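PDB 2GB7: R.Ecl18kI from Enterobacter cloacae, which cuts double-stranded DNA at 5'-CCNGG-3' sites, cleaving before the first cytosine, as a type II restriction endonuclease. Local coordinates for residues Gly7-Leu12 and Tyr106-Ser111; Arg74-Leu79 and Arg95-Glu100; Gln277-Gln282 and Arg297-Ala302. The protein carries 1 engineered substitution. All coordinates share one frame; numbering follows the deposited sequence.

Contact 1. Residues Gly7-Leu12 and Tyr106-Ser111; sequences GEFKTL and YDLALS. With nucleotides of chain A.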
loop_
_atom_site.group_PDB
_atom_site.type_symbol
_atom_site.label_atom_id
_atom_site.label_comp_id
_atom_site.label_asym_id
_atom_site.label_seq_id
_atom_site.Cartn_x
_atom_site.Cartn_y
_atom_site.Cartn_z
ATOM N N GLY F 7 -17.331 -15.684 8.864
ATOM C CA GLY F 7 -16.411 -15.400 9.979
ATOM C C GLY F 7 -15.733 -16.665 10.466
ATOM O O GLY F 7 -14.557 -16.678 10.816
ATOM N N GLU F 8 -16.488 -17.754 10.482
ATOM C CA GLU F 8 -15.933 -19.042 10.870
ATOM C C GLU F 8 -14.878 -19.522 9.883
ATOM O O GLU F 8 -13.864 -20.085 10.291
ATOM C CB GLU F 8 -17.052 -20.070 11.035
ATOM C CG GLU F 8 -17.788 -19.885 12.347
ATOM C CD GLU F 8 -19.221 -20.380 12.315
ATOM O OE1 GLU F 8 -19.530 -21.315 11.543
ATOM O OE2 GLU F 8 -20.039 -19.825 13.076
ATOM N N PHE F 9 -15.129 -19.287 8.594
ATOM C CA PHE F 9 -14.224 -19.678 7.519
ATOM C C PHE F 9 -12.928 -18.879 7.638
ATOM O O PHE F 9 -11.837 -19.436 7.502
ATOM C CB PHE F 9 -14.894 -19.439 6.162
ATOM C CG PHE F 9 -14.202 -20.107 4.987
ATOM C CD1 PHE F 9 -13.717 -21.406 5.076
ATOM C CD2 PHE F 9 -14.095 -19.439 3.769
ATOM C CE1 PHE F 9 -13.106 -22.014 3.970
ATOM C CE2 PHE F 9 -13.483 -20.032 2.672
ATOM C CZ PHE F 9 -12.996 -21.321 2.770
ATOM N N LYS F 10 -13.046 -17.586 7.929
ATOM C CA LYS F 10 -11.855 -16.751 8.159
ATOM C C LYS F 10 -11.005 -17.285 9.304
ATOM O O LYS F 10 -9.761 -17.335 9.203
ATOM C CB LYS F 10 -12.235 -15.301 8.446
ATOM C CG LYS F 10 -12.784 -14.537 7.257
ATOM C CD LYS F 10 -13.112 -13.122 7.674
ATOM C CE LYS F 10 -14.527 -12.729 7.287
ATOM N NZ LYS F 10 -14.881 -11.362 7.794
ATOM N N THR F 11 -11.665 -17.686 10.390
ATOM C CA THR F 11 -10.964 -18.188 11.568
ATOM C C THR F 11 -10.224 -19.492 11.270
ATOM O O THR F 11 -9.062 -19.670 11.671
ATOM C CB THR F 11 -11.909 -18.325 12.768
ATOM O OG1 THR F 11 -12.394 -17.019 13.114
ATOM C CG2 THR F 11 -11.183 -18.916 13.977
ATOM N N LEU F 12 -10.893 -20.379 10.542
ATOM C CA LEU F 12 -10.285 -21.615 10.091
ATOM C C LEU F 12 -9.085 -21.347 9.164
ATOM O O LEU F 12 -8.042 -21.976 9.313
ATOM C CB LEU F 12 -11.339 -22.492 9.404
ATOM C CG LEU F 12 -10.886 -23.737 8.644
ATOM C CD1 LEU F 12 -10.283 -24.789 9.569
ATOM C CD2 LEU F 12 -12.062 -24.300 7.865
ATOM N N TYR F 106 -14.304 -15.206 -1.788
ATOM C CA TYR F 106 -13.614 -13.915 -1.802
ATOM C C TYR F 106 -12.730 -13.750 -0.565
ATOM O O TYR F 106 -11.584 -13.328 -0.694
ATOM C CB TYR F 106 -14.608 -12.750 -1.937
ATOM C CG TYR F 106 -13.910 -11.406 -1.794
ATOM C CD1 TYR F 106 -13.200 -10.841 -2.840
ATOM C CD2 TYR F 106 -13.971 -10.711 -0.588
ATOM C CE1 TYR F 106 -12.535 -9.605 -2.687
ATOM C CE2 TYR F 106 -13.322 -9.484 -0.428
ATOM C CZ TYR F 106 -12.614 -8.938 -1.482
ATOM O OH TYR F 106 -11.982 -7.718 -1.331
ATOM N N ASP F 107 -13.242 -14.060 0.624
ATOM C CA ASP F 107 -12.458 -13.935 1.857
ATOM C C ASP F 107 -11.195 -14.795 1.870
ATOM O O ASP F 107 -10.129 -14.372 2.360
ATOM C CB ASP F 107 -13.309 -14.287 3.062
ATOM C CG ASP F 107 -14.319 -13.208 3.386
ATOM O OD1 ASP F 107 -14.243 -12.106 2.784
ATOM O OD2 ASP F 107 -15.178 -13.480 4.250
ATOM N N LEU F 108 -11.322 -16.011 1.353
ATOM C CA LEU F 108 -10.133 -16.856 1.180
ATOM C C LEU F 108 -9.105 -16.231 0.246
ATOM O O LEU F 108 -7.920 -16.173 0.579
ATOM C CB LEU F 108 -10.530 -18.232 0.647
ATOM C CG LEU F 108 -9.415 -19.221 0.294
ATOM C CD1 LEU F 108 -8.552 -19.546 1.494
ATOM C CD2 LEU F 108 -10.003 -20.514 -0.269
ATOM N N ALA F 109 -9.535 -15.807 -0.940
ATOM C CA ALA F 109 -8.591 -15.209 -1.885
ATOM C C ALA F 109 -7.991 -13.937 -1.312
ATOM O O ALA F 109 -6.793 -13.694 -1.461
ATOM C CB ALA F 109 -9.270 -14.913 -3.199
ATOM N N LEU F 110 -8.827 -13.142 -0.651
ATOM C CA LEU F 110 -8.343 -11.927 -0.004
ATOM C C LEU F 110 -7.237 -12.239 1.008
ATOM O O LEU F 110 -6.179 -11.600 0.983
ATOM C CB LEU F 110 -9.472 -11.152 0.687
ATOM C CG LEU F 110 -9.106 -9.862 1.447
ATOM C CD1 LEU F 110 -8.435 -8.825 0.542
ATOM C CD2 LEU F 110 -10.398 -9.302 2.082
ATOM N N SER F 111 -7.492 -13.219 1.875
ATOM C CA SER F 111 -6.524 -13.645 2.885
ATOM C C SER F 111 -5.214 -14.072 2.210
ATOM O O SER F 111 -4.125 -13.688 2.669
ATOM C CB SER F 111 -7.115 -14.802 3.699
ATOM O OG SER F 111 -6.266 -15.159 4.772
ATOM P P DG A 6 -11.474 -5.211 1.159
ATOM O OP1 DG A 6 -10.903 -4.887 -0.175
ATOM O OP2 DG A 6 -12.383 -6.378 1.299
ATOM O "O5'" DG A 6 -10.293 -5.416 2.199
ATOM C "C5'" DG A 6 -9.104 -4.640 2.130
ATOM C "C4'" DG A 6 -8.159 -5.087 3.216
ATOM O "O4'" DG A 6 -6.876 -4.430 3.094
ATOM C "C3'" DG A 6 -8.649 -4.798 4.635
ATOM O "O3'" DG A 6 -8.257 -5.892 5.462
ATOM C "C2'" DG A 6 -7.853 -3.564 5.020
ATOM C "C1'" DG A 6 -6.535 -3.881 4.349
ATOM N N9 DG A 6 -5.612 -2.779 4.116
ATOM C C8 DG A 6 -5.776 -1.443 4.400
ATOM N N7 DG A 6 -4.730 -0.726 4.085
ATOM C C5 DG A 6 -3.831 -1.647 3.560
ATOM C C6 DG A 6 -2.513 -1.472 3.056
ATOM O O6 DG A 6 -1.847 -0.437 2.982
ATOM N N1 DG A 6 -1.972 -2.676 2.612
ATOM C C2 DG A 6 -2.607 -3.890 2.651
ATOM N N2 DG A 6 -1.925 -4.935 2.157
ATOM N N3 DG A 6 -3.823 -4.067 3.134
ATOM C C4 DG A 6 -4.370 -2.912 3.563
ATOM P P DG A 8 -5.962 -12.643 7.597
ATOM O OP1 DG A 8 -6.321 -14.038 7.214
ATOM O OP2 DG A 8 -6.234 -12.171 8.973
ATOM O "O5'" DG A 8 -4.414 -12.475 7.272
ATOM C "C5'" DG A 8 -3.955 -12.651 5.936
ATOM C "C4'" DG A 8 -2.462 -12.448 5.858
ATOM O "O4'" DG A 8 -2.139 -11.049 6.029
ATOM C "C3'" DG A 8 -1.653 -13.204 6.906
ATOM O "O3'" DG A 8 -0.473 -13.703 6.283
ATOM C "C2'" DG A 8 -1.325 -12.135 7.934
ATOM C "C1'" DG A 8 -1.191 -10.895 7.069
ATOM N N9 DG A 8 -1.477 -9.628 7.734
ATOM C C8 DG A 8 -2.648 -9.264 8.353
ATOM N N7 DG A 8 -2.623 -8.045 8.819
ATOM C C5 DG A 8 -1.356 -7.578 8.496
ATOM C C6 DG A 8 -0.753 -6.318 8.740
ATOM O O6 DG A 8 -1.239 -5.329 9.303
ATOM N N1 DG A 8 0.548 -6.270 8.252
ATOM C C2 DG A 8 1.190 -7.303 7.613
ATOM N N2 DG A 8 2.451 -7.068 7.228
ATOM N N3 DG A 8 0.634 -8.481 7.373
ATOM C C4 DG A 8 -0.631 -8.548 7.838
#

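Contact 2. Residues Arg74-Leu79 and Arg95-Glu100; sequences RMLSYL and RDFTME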
loop_
_atom_site.group_PDB
_atom_site.type_symbol
_atom_site.label_atom_id
_atom_site.label_comp_id
_atom_site.label_asym_id
_atom_site.label_seq_id
_atom_site.Cartn_x
_atom_site.Cartn_y
_atom_site.Cartn_z
ATOM N N ARG F 74 -7.933 -27.030 -0.497
ATOM C CA ARG F 74 -8.308 -27.655 0.764
ATOM C C ARG F 74 -9.270 -26.790 1.556
ATOM O O ARG F 74 -10.267 -27.299 2.082
ATOM C CB ARG F 74 -7.090 -28.009 1.602
ATOM C CG ARG F 74 -7.362 -28.963 2.747
ATOM C CD ARG F 74 -6.090 -29.648 3.226
ATOM N NE ARG F 74 -5.422 -30.379 2.145
ATOM C CZ ARG F 74 -4.368 -29.946 1.447
ATOM N NH1 ARG F 74 -3.780 -28.763 1.699
ATOM N NH2 ARG F 74 -3.883 -30.723 0.486
ATOM N N MET F 75 -8.987 -25.495 1.615
ATOM C CA MET F 75 -9.882 -24.569 2.293
ATOM C C MET F 75 -11.250 -24.586 1.652
ATOM O O MET F 75 -12.255 -24.678 2.344
ATOM C CB MET F 75 -9.297 -23.150 2.336
ATOM C CG MET F 75 -8.061 -23.064 3.201
ATOM S SD MET F 75 -8.263 -23.748 4.858
ATOM C CE MET F 75 -9.537 -22.705 5.520
ATOM N N LEU F 76 -11.290 -24.527 0.328
ATOM C CA LEU F 76 -12.565 -24.517 -0.380
ATOM C C LEU F 76 -13.372 -25.784 -0.127
ATOM O O LEU F 76 -14.601 -25.773 -0.173
ATOM C CB LEU F 76 -12.344 -24.340 -1.882
ATOM C CG LEU F 76 -11.933 -22.946 -2.358
ATOM C CD1 LEU F 76 -11.590 -22.944 -3.858
ATOM C CD2 LEU F 76 -13.024 -21.923 -2.054
ATOM N N SER F 77 -12.699 -26.888 0.152
ATOM C CA SER F 77 -13.456 -28.140 0.266
ATOM C C SER F 77 -14.261 -28.225 1.592
ATOM O O SER F 77 -15.228 -28.996 1.711
ATOM C CB SER F 77 -12.535 -29.324 -0.019
ATOM O OG SER F 77 -11.872 -29.101 -1.263
ATOM N N TYR F 78 -13.906 -27.364 2.548
ATOM C CA TYR F 78 -14.670 -27.186 3.793
ATOM C C TYR F 78 -16.060 -26.563 3.614
ATOM O O TYR F 78 -16.855 -26.527 4.561
ATOM C CB TYR F 78 -13.902 -26.298 4.755
ATOM C CG TYR F 78 -12.864 -26.990 5.592
ATOM C CD1 TYR F 78 -11.526 -26.971 5.212
ATOM C CD2 TYR F 78 -13.209 -27.631 6.789
ATOM C CE1 TYR F 78 -10.549 -27.575 5.985
ATOM C CE2 TYR F 78 -12.237 -28.244 7.576
ATOM C CZ TYR F 78 -10.901 -28.204 7.161
ATOM O OH TYR F 78 -9.913 -28.798 7.905
ATOM N N LEU F 79 -16.345 -26.035 2.430
ATOM C CA LEU F 79 -17.657 -25.456 2.187
ATOM C C LEU F 79 -18.537 -26.325 1.278
ATOM O O LEU F 79 -19.709 -26.008 1.055
ATOM C CB LEU F 79 -17.553 -24.112 1.476
ATOM C CG LEU F 79 -16.614 -23.051 2.048
ATOM C CD1 LEU F 79 -16.539 -21.886 1.043
ATOM C CD2 LEU F 79 -17.050 -22.585 3.429
ATOM N N ARG F 95 -22.611 -24.336 -10.401
ATOM C CA ARG F 95 -23.321 -23.065 -10.474
ATOM C C ARG F 95 -23.734 -22.597 -9.084
ATOM O O ARG F 95 -23.536 -21.438 -8.726
ATOM C CB ARG F 95 -24.542 -23.178 -11.397
ATOM C CG ARG F 95 -24.443 -22.337 -12.670
ATOM C CD ARG F 95 -24.355 -20.862 -12.343
ATOM N NE ARG F 95 -25.268 -20.060 -13.152
ATOM C CZ ARG F 95 -25.044 -18.796 -13.509
ATOM N NH1 ARG F 95 -25.955 -18.158 -14.240
ATOM N NH2 ARG F 95 -23.914 -18.178 -13.158
ATOM N N ASP F 96 -24.286 -23.525 -8.309
ATOM C CA ASP F 96 -24.714 -23.289 -6.938
ATOM C C ASP F 96 -23.527 -22.911 -6.065
ATOM O O ASP F 96 -23.578 -21.948 -5.308
ATOM C CB ASP F 96 -25.375 -24.552 -6.387
ATOM C CG ASP F 96 -25.931 -24.358 -4.988
ATOM O OD1 ASP F 96 -26.923 -23.611 -4.841
ATOM O OD2 ASP F 96 -25.382 -24.968 -4.043
ATOM N N PHE F 97 -22.456 -23.679 -6.172
ATOM C CA PHE F 97 -21.230 -23.348 -5.459
ATOM C C PHE F 97 -20.823 -21.910 -5.740
ATOM O O PHE F 97 -20.503 -21.160 -4.808
ATOM C CB PHE F 97 -20.126 -24.309 -5.866
ATOM C CG PHE F 97 -18.911 -24.226 -5.009
ATOM C CD1 PHE F 97 -18.895 -24.820 -3.751
ATOM C CD2 PHE F 97 -17.771 -23.579 -5.469
ATOM C CE1 PHE F 97 -17.745 -24.758 -2.955
ATOM C CE2 PHE F 97 -16.628 -23.496 -4.677
ATOM C CZ PHE F 97 -16.613 -24.099 -3.419
ATOM N N THR F 98 -20.814 -21.519 -7.015
ATOM C CA THR F 98 -20.408 -20.158 -7.391
ATOM C C THR F 98 -21.380 -19.096 -6.868
ATOM O O THR F 98 -21.024 -17.908 -6.793
ATOM C CB THR F 98 -20.239 -19.981 -8.924
ATOM O OG1 THR F 98 -21.488 -20.250 -9.583
ATOM C CG2 THR F 98 -19.162 -20.919 -9.483
ATOM N N MET F 99 -22.589 -19.525 -6.507
ATOM C CA MET F 99 -23.631 -18.604 -6.026
ATOM C C MET F 99 -23.786 -18.531 -4.502
ATOM O O MET F 99 -24.092 -17.461 -3.970
ATOM C CB MET F 99 -24.987 -18.924 -6.668
ATOM C CG MET F 99 -24.996 -18.872 -8.197
ATOM S SD MET F 99 -26.648 -18.649 -8.872
ATOM C CE MET F 99 -27.029 -17.092 -8.024
ATOM N N GLU F 100 -23.599 -19.655 -3.811
ATOM C CA GLU F 100 -23.862 -19.733 -2.369
ATOM C C GLU F 100 -22.727 -19.218 -1.489
ATOM O O GLU F 100 -22.969 -18.796 -0.360
ATOM C CB GLU F 100 -24.183 -21.162 -1.946
ATOM C CG GLU F 100 -25.253 -21.271 -0.864
ATOM C CD GLU F 100 -26.556 -20.556 -1.215
ATOM O OE1 GLU F 100 -26.681 -19.995 -2.327
ATOM O OE2 GLU F 100 -27.478 -20.554 -0.360
#

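Contact 3. Residues Gln277-Gln282 and Arg297-Ala302; sequences QSILKQ and RNRLSA. Engineered in segment 277-282: Gln277 (natural residue Arg).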
loop_
_atom_site.group_PDB
_atom_site.type_symbol
_atom_site.label_atom_id
_atom_site.label_comp_id
_atom_site.label_asym_id
_atom_site.label_seq_id
_atom_site.Cartn_x
_atom_site.Cartn_y
_atom_site.Cartn_z
ATOM N N GLN F 277 25.318 -7.103 23.531
ATOM C CA GLN F 277 23.884 -7.248 23.820
ATOM C C GLN F 277 23.038 -7.329 22.553
ATOM O O GLN F 277 22.168 -8.202 22.424
ATOM C CB GLN F 277 23.380 -6.081 24.685
ATOM C CG GLN F 277 23.806 -6.127 26.140
ATOM C CD GLN F 277 23.307 -4.925 26.940
ATOM O OE1 GLN F 277 23.294 -3.792 26.450
ATOM N NE2 GLN F 277 22.895 -5.168 28.186
ATOM N N SER F 278 23.295 -6.413 21.627
ATOM C CA SER F 278 22.579 -6.356 20.360
ATOM C C SER F 278 22.725 -7.651 19.550
ATOM O O SER F 278 21.756 -8.168 19.021
ATOM C CB SER F 278 23.072 -5.167 19.535
ATOM O OG SER F 278 22.278 -5.033 18.368
ATOM N N ILE F 279 23.947 -8.161 19.471
ATOM C CA ILE F 279 24.235 -9.410 18.768
ATOM C C ILE F 279 23.542 -10.586 19.462
ATOM O O ILE F 279 22.845 -11.371 18.804
ATOM C CB ILE F 279 25.753 -9.682 18.706
ATOM C CG1 ILE F 279 26.448 -8.643 17.806
ATOM C CG2 ILE F 279 26.024 -11.101 18.179
ATOM C CD1 ILE F 279 28.001 -8.608 17.925
ATOM N N LEU F 280 23.719 -10.683 20.789
ATOM C CA LEU F 280 23.134 -11.781 21.579
ATOM C C LEU F 280 21.620 -11.809 21.421
ATOM O O LEU F 280 21.024 -12.874 21.332
ATOM C CB LEU F 280 23.549 -11.706 23.059
ATOM C CG LEU F 280 25.016 -12.045 23.373
ATOM C CD1 LEU F 280 25.395 -11.643 24.786
ATOM C CD2 LEU F 280 25.328 -13.528 23.136
ATOM N N LYS F 281 21.012 -10.629 21.370
ATOM C CA LYS F 281 19.590 -10.462 21.086
ATOM C C LYS F 281 19.199 -11.037 19.724
ATOM O O LYS F 281 18.186 -11.724 19.571
ATOM C CB LYS F 281 19.289 -8.967 21.095
ATOM C CG LYS F 281 17.846 -8.581 21.200
ATOM C CD LYS F 281 17.530 -8.022 22.579
ATOM C CE LYS F 281 18.293 -6.721 22.846
ATOM N NZ LYS F 281 17.869 -6.093 24.136
ATOM N N GLN F 282 20.014 -10.758 18.720
ATOM C CA GLN F 282 19.726 -11.253 17.381
ATOM C C GLN F 282 19.940 -12.758 17.257
ATOM O O GLN F 282 19.169 -13.426 16.578
ATOM C CB GLN F 282 20.549 -10.491 16.349
ATOM C CG GLN F 282 20.113 -9.035 16.234
ATOM C CD GLN F 282 21.079 -8.232 15.412
ATOM O OE1 GLN F 282 20.972 -8.172 14.177
ATOM N NE2 GLN F 282 22.029 -7.599 16.079
ATOM N N ARG F 297 27.931 -15.182 15.889
ATOM C CA ARG F 297 28.962 -15.546 16.856
ATOM C C ARG F 297 30.357 -15.157 16.357
ATOM O O ARG F 297 31.224 -14.832 17.169
ATOM C CB ARG F 297 28.806 -17.003 17.356
ATOM C CG ARG F 297 29.009 -18.080 16.362
ATOM C CD ARG F 297 28.885 -19.483 17.012
ATOM N NE ARG F 297 27.689 -19.642 17.849
ATOM C CZ ARG F 297 27.275 -20.809 18.352
ATOM N NH1 ARG F 297 27.957 -21.923 18.105
ATOM N NH2 ARG F 297 26.179 -20.869 19.101
ATOM N N ASN F 298 30.570 -15.113 15.036
ATOM C CA ASN F 298 31.825 -14.546 14.507
ATOM C C ASN F 298 31.967 -13.081 14.904
ATOM O O ASN F 298 33.053 -12.621 15.262
ATOM C CB ASN F 298 31.911 -14.648 12.989
ATOM C CG ASN F 298 32.020 -16.072 12.502
ATOM O OD1 ASN F 298 32.557 -16.949 13.197
ATOM N ND2 ASN F 298 31.529 -16.314 11.284
ATOM N N ARG F 299 30.861 -12.349 14.842
ATOM C CA ARG F 299 30.909 -10.942 15.237
ATOM C C ARG F 299 31.152 -10.773 16.726
ATOM O O ARG F 299 31.881 -9.884 17.126
ATOM C CB ARG F 299 29.636 -10.222 14.797
ATOM C CG ARG F 299 29.630 -10.044 13.287
ATOM C CD ARG F 299 28.324 -9.583 12.778
ATOM N NE ARG F 299 27.895 -8.312 13.366
ATOM C CZ ARG F 299 26.639 -7.889 13.302
ATOM N NH1 ARG F 299 25.743 -8.635 12.682
ATOM N NH2 ARG F 299 26.281 -6.734 13.841
ATOM N N LEU F 300 30.518 -11.616 17.534
ATOM C CA LEU F 300 30.684 -11.620 18.998
ATOM C C LEU F 300 32.150 -11.915 19.320
ATOM O O LEU F 300 32.780 -11.237 20.124
ATOM C CB LEU F 300 29.792 -12.709 19.593
ATOM C CG LEU F 300 29.020 -12.516 20.893
ATOM C CD1 LEU F 300 28.355 -11.141 20.965
ATOM C CD2 LEU F 300 27.972 -13.611 21.005
ATOM N N SER F 301 32.683 -12.938 18.660
ATOM C CA SER F 301 34.081 -13.325 18.783
ATOM C C SER F 301 35.038 -12.170 18.438
ATOM O O SER F 301 36.036 -11.960 19.134
ATOM C CB SER F 301 34.333 -14.547 17.897
ATOM O OG SER F 301 35.653 -14.994 18.024
ATOM N N ALA F 302 34.716 -11.415 17.389
ATOM C CA ALA F 302 35.503 -10.240 16.987
ATOM C C ALA F 302 35.621 -9.148 18.062
ATOM O O ALA F 302 36.574 -8.363 18.038
ATOM C CB ALA F 302 34.980 -9.659 15.680
#

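Contact 1. Residues Gly7-Leu12 and Tyr106-Ser111
The aliphatic end of Lys10 lies across the carboxylate of Asp107, the side chains crossing at a slant where helix 6-20 passes helix 102-134. Their closest atoms are Lys10 CE and Asp107 OD2, 3.2 Å apart, while Lys10 NZ stays 4.1 Å from Asp107 OD2. It is therefore the last methylene, and not the ammonium group, that rests on the acid. A bend at chi3 (-128°) turns the lysine chain past the carboxylate instead of pointing it straight at an oxygen.

At the adjacent positions Phe9 and Leu108 form the apolar half of the contact. With CG anti to its backbone N (chi1 -166°), the Phe9 ring is directed at Leu108, which it meets obliquely, CE2 4.0 Å from Leu108 CB. Both residues are buried: Leu108 also packs on Thr72, Met75 and Leu76 of helix 49-77, and Phe9 on Leu79, so three helices meet here.

On the helix 102-134 side, other residues face the DNA, and Ala109 packs on Ala109 of the second subunit. Tyr106 OH donates a hydrogen bond to OP2 of DG6 of chain A at 3.0 Å, with that oxygen near the plane of the phenol ring at its edge. Ser111 OG donates to OP1 of DG8 of chain A at 2.7 Å and is also hydrogen-bonded to Arg17, so the serine that grips this phosphate is tied to helix 6-20 as well. CD2 of Leu110 lies 3.6 Å from OP2 of DG6. Such bonds to phosphate oxygens hold the backbone of the DNA without reading its bases.

No hydrogen bond joins the two segments directly, so their pairing rests on apolar packing at Phe9 and Leu108 and on a loose, probably weakly directional attraction between Lys10 and Asp107.

Contact 2. Residues Arg74-Leu79 and Arg95-Glu100
Phe97 points the end of its ring at Leu76 of helix 49-77 and at Leu79 in the loop that follows. Its CG stands anti to the backbone N (chi1 -169°), which brings the far end of the ring up to the other segment. There CZ lies 4.2 Å from the backbone O of Leu76, an oxygen near the ring plane and at the ring's edge, and 4.4 Å from CD2 of the same leucine. Leu79 comes up obliquely, its CB 4.5 Å from CE1 of Phe97. All three residues are buried, and the ring of Tyr101 also meets Phe97; Ile94 of the second subunit packs on it as well.

Outside this buried patch, Tyr78 and Glu100 are exposed and do not meet across the contact. The Thr98 side, by contrast, is covered by the second subunit, whose Leu76 packs on Thr98 and whose Thr73 OG1 is hydrogen-bonded to Thr98 O.

The distances are long and no hydrogen bond crosses between the segments. Leu76 O accepts from the backbone N of Leu79, and at its distance the ring edge can add at most a weak electrostatic attraction to a join that is essentially hydrophobic.

Contact 3. Residues Gln277-Gln282 and Arg297-Ala302
Ile279 runs from helix 269-285 into the side of helix 290-302, and its branches divide between two neighbours. CB itself lies 3.7 Å from CD1 of Leu300. The CG2 methyl, anti to the backbone N, meets the same Leu300 CD1 at 3.6 Å, the two side chains sliding past each other in opposite directions. The other branch leads through CG1, which approaches the Arg299 guanidinium obliquely. At the tip, CD1 reaches CB of Arg299 at 3.9 Å and touches the backbone N of Leu300 at a like distance, so the isoleucine spans both residues.

The two helices are consecutive in the chain and nearly antiparallel, the axes of segments 277-282 and 297-302 approaching to 9.8 Å at 161°, which makes them a helical hairpin near the C-terminus. Beside Ile279, exposed Leu280 closes the outer flank: its CD2 presses on CD2 of Leu300 at 3.4 Å, tighter than usual for two methyl carbons, the side chains crossing at about a right angle. Leu300 is thus a knob in the hole formed by Gln276, Ile279, Leu280 and Ile283, a knobs-into-holes fit.

Beyond this apolar layer Arg299 bends at chi3 (58°) and sends its guanidinium to the 138-141 region, making a salt bridge with Asp140 and a hydrogen bond to Val139 O. Ser278 OG and Gln282 NE2 also bond to Asp140, so both helices of the hairpin share one carboxylate, and Gln282 OE1 accepts from Val141 N. Within helix 269-285, Gln282 NE2 further donates to Ser278 O at 3.0 Å with a nearly straight N-H (165°); it comes from above the carbonyl plane, on the face opposite Gln282 N, and the carbonyl oxygen lies in the amide plane of Gln282.

Contacts 1 and 2 are neighbours, their centres 12 Å apart, and contact 2 is nested inside the loop that contact 1 closes. They touch directly, Phe9 CE1 on the backbone O of Met75 and Leu12 on Met75 and Tyr78. Helix 90-100 leads into helix 102-134, so one all-helical region joins both; both touch the second subunit, and contact 1 also bonds the DNA. Contact 3 follows them in the chain, between helices 269-285 and 290-302; its centre lies about 41 Å from that of contact 1 and about 51 Å from that of contact 2, across the chain's centre from the latter. That region is thus spatially separate from the C-terminal hairpin, which is hydrogen-bonded to strand 140-141, outermost in the sheet of this chain.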